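Long-range contacts in succinate-semialdehyde dehydrogenase (NAD(P)(+)) (Marinobacter aquaeolei, PDB 3RH9), which probably oxidises succinate semialdehyde to succinate with a nicotinamide dinucleotide as electron acceptor, as a member of the aldehyde dehydrogenase family: residues R88-G92 with A106-D111; I94-H99 with E185-T189; D347-A353 with V378-C383. One frame throughout, in Å; residues are numbered along the deposited sequence.

Overall arrangement
Interactions 1 and 2 form one continuous patch, with centres about 11 Å apart. They share helix 88-99. Its first half packs on helix 103-123, and its second half meets the start of helix 188-197. The two contacts touch where Leu95 lies against Ala106 and Glu109, and where Ile91 meets Thr189. Their segments alternate along the chain. Helix 88-99 lies between its sequence neighbour and a helix flanking the six-stranded sheet. Interaction 3 comes later in the chain and stands apart, with centres about 38 Å from interaction 1 and about 34 Å from interaction 2. It lies at the edge of the seven-stranded sheet. The two groups of contacts thus belong to different sheets of the chain.

Interaction 1: residues R88-G92 with A106-D111; sequences REEIG and AQGEVD
Arg88 and Asp111 tie together a pair of consecutive helices joined by a short loop, 88-99 and 103-123. The short segments run at 124° to each other, with axes 8.0 Å apart.

The polar contacts gather round the Arg88 guanidinium. Its NH1 forms a salt bridge with Asp111 OD2 at 2.6 Å, and the guanidinium and carboxylate planes are 21° apart. Gln107 comes over one face of the guanidinium. Its OE1 lies 3.0 Å from Arg88 NH2, at too poor an angle for a hydrogen bond, and the amide plane is nearly perpendicular to the guanidinium. Gln107 CB sits over the same group, toward its rim. The Arg88 side chain fills a hole among Gln107, Gly108, Val110 and Asp111, as a knob into a hole. An alanine here is likely to leave the Asp111 carboxylate without its charged mate and open a gap beside Gln107.

The apolar contacts lie deeper. Chi1 of 173° spreads the two Val110 methyls over the other helix: CG1 meets Arg88 CB at 3.8 Å, and CG2 meets Ile91 CG2 at 3.6 Å. Ile91 also touches Thr189 and Ala192 of helix 188-197.

The backbones come nearest at Gly92 and Gln107. A CB on Gly92 would run into Gln107 CG. Beside it, the methyl CB of Ala106 rests on Gly92 O at 3.2 Å.

Interaction 2: residues I94-H99 with E185-T189; sequences ILCMEH and ETPLT
Glu98 reaches from helix 88-99 to the start of helix 188-197, and its carboxylate takes three hydrogen bonds there. OE1 accepts from Leu188 N at 2.9 Å through its syn lone pair. OE2 takes two donors, Thr189 N at 2.8 Å and Thr189 OG1 at 2.6 Å. The amide arrives on the syn side and the hydroxyl on the anti side. Both come from the same face of the carboxylate plane, tilted 27° and 23° out of it. Chi1 of 68° sets CG between the backbone N and the carbonyl carbon, and the chain then runs straight out to the amides. The three bonds hold both oxygens and should fix the rotation of the group. The carboxylate is buried, and the N-terminal end of the helix probably stabilises its negative charge.

The receiving helix belongs to a beta-alpha-beta crossover. It links the adjacent parallel strands 178-181 and 207-209 in the sheet of the Rossmann-like cofactor domain, as in other aldehyde dehydrogenases.

Apolar groups close round this buried core. Ile94 CG2 abuts Leu188 CB at 3.3 Å, the two side chains crossing at about a right angle. Thr186 CG2 lies against Glu98 CG at 3.6 Å. Separately, Leu95 CB lies 3.7 Å from the Thr189 hydroxyl, OG1, beside its bond to Glu98.

The other end is looser. His99 CB only skirts Thr186 CG2, at 4.2 Å, and His99 ND1 is bonded to Lys101 N. The Glu185 side chain is partly exposed and leads away from helix 88-99 to lie beside Trp157.

Interaction 3: residues D347-A353 with V378-C383; sequences DALDKGA and VDREMC
Val378 opens the contact against Ala353, where its CG2 meets the alanine CB at 4.2 Å. Chi1 of 162° puts CG1 anti to the backbone N and leaves CG2 as the branch that faces the alanine.

Asp379 then begins a type I beta turn that ends at Met382. Arg380 is exposed, and a long, weak ion pair links it to Asp411.

Glu381 takes part through its backbone. Its O accepts a weak hydrogen bond from Lys351 NZ at 3.4 Å. The lysine and Met382 side chains run alongside each other, heading opposite ways, with Lys351 CD 4.0 Å from Met382 CG.

Met382, modelled as selenomethionine, is buried and is the apolar centre of the contact. Its SE packs over the end of helix 335-350, 4.1 Å from Ala348 CA and 4.5 Å from Ala353 CB. That end is a Schellman motif: Ala353 N bonds to Ala348 O, Gly352 N bonds to Leu349 O, and Gly352 takes a positive phi. The turn back brings Ala353 round beside the selenium.

Met382 is also the N-cap residue of helix 383-386. Cys383 follows as the first residue of that helix. Its N donates to Asp347 OD2 at 2.8 Å, with an angle of 157°. Cys383 SG lies beside the same group, 3.5 Å from Asp347 CG.

The contact lies at the edge of the seven-stranded sheet. Helix 335-350 leads through its capping turn into edge strand 354-357, which pairs antiparallel with strand 373-376. The loop 378-383 follows that strand, and Val378 still shares backbone hydrogen bonds with Met396 of strand 393-399. At the end of the segment, Cys383 also touches Arg343 and His344, one turn before Asp347 on helix 335-350.

Interaction 1: residues R88-G92 with A106-D111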
loop_
_atom_site.group_PDB
_atom_site.type_symbol
_atom_site.label_atom_id
_atom_site.label_comp_id
_atom_site.label_asym_id
_atom_site.label_seq_id
_atom_site.Cartn_x
_atom_site.Cartn_y
_atom_site.Cartn_z
ATOM N N ARG A 88 -22.483 -25.857 -1.060
ATOM C CA ARG A 88 -21.874 -25.647 0.238
ATOM C C ARG A 88 -21.508 -26.949 0.962
ATOM O O ARG A 88 -20.596 -26.983 1.787
ATOM C CB ARG A 88 -22.820 -24.785 1.079
ATOM C CG ARG A 88 -22.903 -25.161 2.524
ATOM C CD ARG A 88 -24.138 -24.590 3.170
ATOM N NE ARG A 88 -24.467 -25.427 4.308
ATOM C CZ ARG A 88 -23.998 -25.250 5.541
ATOM N NH1 ARG A 88 -23.193 -24.227 5.823
ATOM N NH2 ARG A 88 -24.351 -26.098 6.505
ATOM N N GLU A 89 -22.199 -28.032 0.644
ATOM C CA GLU A 89 -21.936 -29.266 1.354
ATOM C C GLU A 89 -20.876 -30.115 0.665
ATOM O O GLU A 89 -20.099 -30.800 1.336
ATOM C CB GLU A 89 -23.230 -30.049 1.585
ATOM C CG GLU A 89 -23.037 -31.535 1.796
ATOM C CD GLU A 89 -24.319 -32.237 2.189
ATOM O OE1 GLU A 89 -25.179 -31.587 2.824
ATOM O OE2 GLU A 89 -24.461 -33.440 1.874
ATOM N N GLU A 90 -20.825 -30.061 -0.663
ATOM C CA GLU A 90 -19.835 -30.847 -1.410
ATOM C C GLU A 90 -18.457 -30.185 -1.441
ATOM O O GLU A 90 -17.427 -30.863 -1.546
ATOM C CB GLU A 90 -20.317 -31.132 -2.834
ATOM C CG GLU A 90 -19.281 -31.808 -3.717
ATOM C CD GLU A 90 -18.898 -33.211 -3.249
ATOM O OE1 GLU A 90 -18.032 -33.844 -3.895
ATOM O OE2 GLU A 90 -19.464 -33.688 -2.239
ATOM N N ILE A 91 -18.442 -28.858 -1.358
ATOM C CA ILE A 91 -17.185 -28.128 -1.248
ATOM C C ILE A 91 -16.658 -28.320 0.169
ATOM O O ILE A 91 -15.483 -28.609 0.372
ATOM C CB ILE A 91 -17.365 -26.643 -1.573
ATOM C CG1 ILE A 91 -17.650 -26.472 -3.060
ATOM C CG2 ILE A 91 -16.134 -25.861 -1.174
ATOM C CD1 ILE A 91 -18.022 -25.093 -3.445
ATOM N N GLY A 92 -17.553 -28.184 1.140
ATOM C CA GLY A 92 -17.257 -28.561 2.508
ATOM C C GLY A 92 -16.657 -29.955 2.621
ATOM O O GLY A 92 -15.788 -30.188 3.454
ATOM N N ALA A 106 -16.105 -26.946 7.838
ATOM C CA ALA A 106 -15.814 -26.714 6.434
ATOM C C ALA A 106 -16.993 -26.021 5.758
ATOM O O ALA A 106 -16.830 -25.017 5.076
ATOM C CB ALA A 106 -15.475 -28.017 5.725
ATOM N N GLN A 107 -18.190 -26.558 5.962
ATOM C CA GLN A 107 -19.369 -26.027 5.304
ATOM C C GLN A 107 -19.577 -24.594 5.705
ATOM O O GLN A 107 -19.879 -23.748 4.868
ATOM C CB GLN A 107 -20.596 -26.863 5.641
ATOM C CG GLN A 107 -20.581 -28.220 4.962
ATOM C CD GLN A 107 -21.787 -29.054 5.321
ATOM O OE1 GLN A 107 -22.805 -28.530 5.762
ATOM N NE2 GLN A 107 -21.677 -30.359 5.140
ATOM N N GLY A 108 -19.410 -24.323 6.990
ATOM C CA GLY A 108 -19.526 -22.975 7.497
ATOM C C GLY A 108 -18.558 -22.023 6.826
ATOM O O GLY A 108 -18.867 -20.833 6.699
ATOM N N GLU A 109 -17.394 -22.532 6.406
ATOM C CA GLU A 109 -16.382 -21.697 5.761
ATOM C C GLU A 109 -16.868 -21.283 4.386
ATOM O O GLU A 109 -16.588 -20.178 3.909
ATOM C CB GLU A 109 -15.017 -22.394 5.644
ATOM C CG GLU A 109 -13.950 -21.500 4.942
ATOM C CD GLU A 109 -12.578 -22.169 4.750
ATOM O OE1 GLU A 109 -12.256 -23.114 5.502
ATOM O OE2 GLU A 109 -11.810 -21.743 3.852
ATOM N N VAL A 110 -17.605 -22.181 3.748
ATOM C CA VAL A 110 -18.230 -21.884 2.471
ATOM C C VAL A 110 -19.262 -20.785 2.666
ATOM O O VAL A 110 -19.381 -19.901 1.832
ATOM C CB VAL A 110 -18.875 -23.125 1.879
ATOM C CG1 VAL A 110 -19.651 -22.756 0.653
ATOM C CG2 VAL A 110 -17.810 -24.145 1.551
ATOM N N ASP A 111 -19.981 -20.823 3.783
ATOM C CA ASP A 111 -20.966 -19.791 4.078
ATOM C C ASP A 111 -20.267 -18.454 4.224
ATOM O O ASP A 111 -20.654 -17.439 3.627
ATOM C CB ASP A 111 -21.703 -20.101 5.375
ATOM C CG ASP A 111 -22.713 -21.226 5.223
ATOM O OD1 ASP A 111 -22.940 -21.672 4.073
ATOM O OD2 ASP A 111 -23.283 -21.650 6.256
#

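Interaction 2: residues I94-H99 with E185-T189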
loop_
_atom_site.group_PDB
_atom_site.type_symbol
_atom_site.label_atom_id
_atom_site.label_comp_id
_atom_site.label_asym_id
_atom_site.label_seq_id
_atom_site.Cartn_x
_atom_site.Cartn_y
_atom_site.Cartn_z
ATOM N N ILE A 94 -14.899 -31.792 0.186
ATOM C CA ILE A 94 -13.553 -31.706 -0.363
ATOM C C ILE A 94 -12.617 -30.893 0.539
ATOM O O ILE A 94 -11.430 -31.194 0.662
ATOM C CB ILE A 94 -13.586 -31.097 -1.779
ATOM C CG1 ILE A 94 -14.415 -31.990 -2.705
ATOM C CG2 ILE A 94 -12.189 -30.929 -2.324
ATOM C CD1 ILE A 94 -15.050 -31.260 -3.863
ATOM N N LEU A 95 -13.151 -29.860 1.175
ATOM C CA LEU A 95 -12.338 -29.040 2.040
ATOM C C LEU A 95 -11.888 -29.898 3.217
ATOM O O LEU A 95 -10.699 -29.980 3.549
ATOM C CB LEU A 95 -13.148 -27.848 2.533
ATOM C CG LEU A 95 -12.326 -26.651 3.002
ATOM C CD1 LEU A 95 -13.115 -25.366 2.852
ATOM C CD2 LEU A 95 -11.854 -26.836 4.438
ATOM N N CYS A 96 -12.861 -30.553 3.831
ATOM C CA CYS A 96 -12.621 -31.391 4.985
ATOM C C CYS A 96 -11.507 -32.400 4.731
ATOM O O CYS A 96 -10.597 -32.577 5.554
ATOM C CB CYS A 96 -13.900 -32.136 5.340
ATOM S SG CYS A 96 -13.697 -33.283 6.690
HETATM N N MSE A 97 -11.579 -33.071 3.588
HETATM C CA MSE A 97 -10.681 -34.183 3.353
HETATM C C MSE A 97 -9.249 -33.762 3.100
HETATM O O MSE A 97 -8.326 -34.490 3.462
HETATM C CB MSE A 97 -11.190 -35.067 2.228
HETATM C CG MSE A 97 -12.297 -35.996 2.689
HETATM SE SE MSE A 97 -13.328 -36.731 1.207
HETATM C CE MSE A 97 -14.549 -37.888 2.234
ATOM N N GLU A 98 -9.053 -32.597 2.491
ATOM C CA GLU A 98 -7.696 -32.173 2.149
ATOM C C GLU A 98 -7.039 -31.327 3.246
ATOM O O GLU A 98 -5.822 -31.334 3.394
ATOM C CB GLU A 98 -7.665 -31.453 0.794
ATOM C CG GLU A 98 -8.368 -30.124 0.789
ATOM C CD GLU A 98 -8.314 -29.448 -0.576
ATOM O OE1 GLU A 98 -7.594 -29.956 -1.472
ATOM O OE2 GLU A 98 -8.990 -28.410 -0.755
ATOM N N HIS A 99 -7.857 -30.620 4.008
ATOM C CA HIS A 99 -7.384 -29.791 5.115
ATOM C C HIS A 99 -7.354 -30.541 6.445
ATOM O O HIS A 99 -6.368 -30.488 7.157
ATOM C CB HIS A 99 -8.273 -28.557 5.249
ATOM C CG HIS A 99 -7.881 -27.635 6.361
ATOM N ND1 HIS A 99 -8.470 -27.682 7.606
ATOM C CD2 HIS A 99 -6.987 -26.618 6.404
ATOM C CE1 HIS A 99 -7.946 -26.743 8.372
ATOM N NE2 HIS A 99 -7.046 -26.080 7.667
ATOM N N GLU A 185 -1.233 -28.035 -0.757
ATOM C CA GLU A 185 -1.867 -28.857 0.270
ATOM C C GLU A 185 -3.385 -28.863 0.119
ATOM O O GLU A 185 -4.062 -29.783 0.585
ATOM C CB GLU A 185 -1.513 -28.354 1.677
ATOM C CG GLU A 185 -0.043 -28.525 2.081
ATOM C CD GLU A 185 0.868 -27.374 1.607
ATOM O OE1 GLU A 185 0.356 -26.387 1.013
ATOM O OE2 GLU A 185 2.101 -27.464 1.846
ATOM N N THR A 186 -3.922 -27.822 -0.517
ATOM C CA THR A 186 -5.372 -27.687 -0.656
ATOM C C THR A 186 -5.826 -27.122 -2.000
ATOM O O THR A 186 -6.490 -26.092 -2.047
ATOM C CB THR A 186 -5.960 -26.827 0.479
ATOM O OG1 THR A 186 -5.145 -25.660 0.655
ATOM C CG2 THR A 186 -6.013 -27.625 1.786
ATOM N N PRO A 187 -5.492 -27.815 -3.097
ATOM C CA PRO A 187 -5.873 -27.356 -4.432
ATOM C C PRO A 187 -7.304 -27.758 -4.798
ATOM O O PRO A 187 -7.908 -27.141 -5.667
ATOM C CB PRO A 187 -4.905 -28.104 -5.343
ATOM C CG PRO A 187 -4.163 -29.075 -4.473
ATOM C CD PRO A 187 -4.815 -29.116 -3.154
ATOM N N LEU A 188 -7.841 -28.779 -4.145
ATOM C CA LEU A 188 -9.094 -29.371 -4.598
ATOM C C LEU A 188 -10.294 -28.487 -4.300
ATOM O O LEU A 188 -11.298 -28.518 -5.017
ATOM C CB LEU A 188 -9.301 -30.767 -3.997
ATOM C CG LEU A 188 -8.096 -31.711 -4.048
ATOM C CD1 LEU A 188 -8.369 -32.927 -3.188
ATOM C CD2 LEU A 188 -7.727 -32.091 -5.486
ATOM N N THR A 189 -10.204 -27.709 -3.232
ATOM C CA THR A 189 -11.301 -26.830 -2.902
ATOM C C THR A 189 -11.313 -25.799 -4.008
ATOM O O THR A 189 -12.369 -25.365 -4.457
ATOM C CB THR A 189 -11.128 -26.186 -1.518
ATOM O OG1 THR A 189 -11.261 -27.199 -0.524
ATOM C CG2 THR A 189 -12.193 -25.156 -1.260
#

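Interaction 3: residues D347-A353 with V378-C383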
loop_
_atom_site.group_PDB
_atom_site.type_symbol
_atom_site.label_atom_id
_atom_site.label_comp_id
_atom_site.label_asym_id
_atom_site.label_seq_id
_atom_site.Cartn_x
_atom_site.Cartn_y
_atom_site.Cartn_z
ATOM N N ASP A 347 8.827 -27.274 24.904
ATOM C CA ASP A 347 9.635 -26.141 25.326
ATOM C C ASP A 347 9.013 -25.489 26.543
ATOM O O ASP A 347 9.711 -25.120 27.482
ATOM C CB ASP A 347 9.753 -25.124 24.206
ATOM C CG ASP A 347 10.479 -23.871 24.635
ATOM O OD1 ASP A 347 11.719 -23.914 24.813
ATOM O OD2 ASP A 347 9.807 -22.829 24.778
ATOM N N ALA A 348 7.692 -25.357 26.525
ATOM C CA ALA A 348 6.979 -24.764 27.634
ATOM C C ALA A 348 7.186 -25.554 28.931
ATOM O O ALA A 348 7.431 -24.974 29.996
ATOM C CB ALA A 348 5.504 -24.661 27.309
ATOM N N LEU A 349 7.060 -26.874 28.841
ATOM C CA LEU A 349 7.182 -27.716 30.016
ATOM C C LEU A 349 8.637 -27.806 30.471
ATOM O O LEU A 349 8.905 -27.861 31.677
ATOM C CB LEU A 349 6.599 -29.112 29.767
ATOM C CG LEU A 349 5.101 -29.184 29.476
ATOM C CD1 LEU A 349 4.730 -30.592 29.078
ATOM C CD2 LEU A 349 4.283 -28.752 30.657
ATOM N N ASP A 350 9.572 -27.814 29.517
ATOM C CA ASP A 350 10.984 -27.846 29.877
ATOM C C ASP A 350 11.349 -26.615 30.680
ATOM O O ASP A 350 12.263 -26.665 31.499
ATOM C CB ASP A 350 11.892 -27.939 28.657
ATOM C CG ASP A 350 11.802 -29.288 27.955
ATOM O OD1 ASP A 350 11.161 -30.217 28.522
ATOM O OD2 ASP A 350 12.375 -29.402 26.832
ATOM N N LYS A 351 10.632 -25.516 30.466
ATOM C CA LYS A 351 10.961 -24.276 31.146
ATOM C C LYS A 351 10.041 -23.944 32.324
ATOM O O LYS A 351 10.102 -22.843 32.876
ATOM C CB LYS A 351 10.956 -23.118 30.163
ATOM C CG LYS A 351 12.000 -23.173 29.075
ATOM C CD LYS A 351 11.716 -22.046 28.110
ATOM C CE LYS A 351 12.367 -22.240 26.748
ATOM N NZ LYS A 351 13.679 -21.569 26.624
ATOM N N GLY A 352 9.181 -24.879 32.707
ATOM C CA GLY A 352 8.392 -24.705 33.914
ATOM C C GLY A 352 6.883 -24.659 33.783
ATOM O O GLY A 352 6.172 -24.752 34.771
ATOM N N ALA A 353 6.379 -24.513 32.567
ATOM C CA ALA A 353 4.945 -24.360 32.376
ATOM C C ALA A 353 4.223 -25.593 32.908
ATOM O O ALA A 353 4.753 -26.696 32.849
ATOM C CB ALA A 353 4.624 -24.138 30.897
ATOM N N VAL A 378 3.455 -19.479 31.497
ATOM C CA VAL A 378 4.240 -19.166 30.311
ATOM C C VAL A 378 4.764 -17.734 30.301
ATOM O O VAL A 378 4.010 -16.805 30.584
ATOM C CB VAL A 378 3.392 -19.363 29.060
ATOM C CG1 VAL A 378 4.023 -18.642 27.873
ATOM C CG2 VAL A 378 3.220 -20.841 28.791
ATOM N N ASP A 379 6.044 -17.555 29.963
ATOM C CA ASP A 379 6.631 -16.210 29.883
ATOM C C ASP A 379 7.321 -15.940 28.553
ATOM O O ASP A 379 7.400 -16.819 27.708
ATOM C CB ASP A 379 7.591 -15.937 31.052
ATOM C CG ASP A 379 8.833 -16.826 31.026
ATOM O OD1 ASP A 379 9.901 -16.344 30.597
ATOM O OD2 ASP A 379 8.745 -18.002 31.445
ATOM N N ARG A 380 7.829 -14.728 28.377
ATOM C CA ARG A 380 8.425 -14.323 27.107
ATOM C C ARG A 380 9.616 -15.172 26.673
ATOM O O ARG A 380 10.057 -15.069 25.531
ATOM C CB ARG A 380 8.818 -12.839 27.129
ATOM C CG ARG A 380 9.870 -12.472 28.189
ATOM C CD ARG A 380 10.404 -11.069 27.967
ATOM N NE ARG A 380 11.039 -10.971 26.651
ATOM C CZ ARG A 380 11.087 -9.861 25.912
ATOM N NH1 ARG A 380 10.536 -8.740 26.356
ATOM N NH2 ARG A 380 11.677 -9.870 24.719
ATOM N N GLU A 381 10.123 -16.016 27.569
ATOM C CA GLU A 381 11.299 -16.852 27.279
ATOM C C GLU A 381 10.924 -18.084 26.477
ATOM O O GLU A 381 11.782 -18.852 26.049
ATOM C CB GLU A 381 11.996 -17.335 28.569
ATOM C CG GLU A 381 12.491 -16.242 29.541
ATOM C CD GLU A 381 13.250 -15.101 28.864
ATOM O OE1 GLU A 381 13.956 -15.353 27.850
ATOM O OE2 GLU A 381 13.139 -13.946 29.352
HETATM N N MSE A 382 9.630 -18.285 26.291
HETATM C CA MSE A 382 9.179 -19.525 25.701
HETATM C C MSE A 382 8.807 -19.387 24.240
HETATM O O MSE A 382 8.192 -18.397 23.826
HETATM C CB MSE A 382 8.028 -20.061 26.518
HETATM C CG MSE A 382 8.314 -19.878 27.978
HETATM SE SE MSE A 382 7.165 -20.933 29.094
HETATM C CE MSE A 382 8.093 -20.617 30.794
ATOM N N CYS A 383 9.194 -20.398 23.473
ATOM C CA CYS A 383 8.983 -20.425 22.036
ATOM C C CYS A 383 7.579 -20.056 21.612
ATOM O O CYS A 383 7.392 -19.264 20.681
ATOM C CB CYS A 383 9.292 -21.811 21.506
ATOM S SG CYS A 383 11.000 -22.140 21.645
#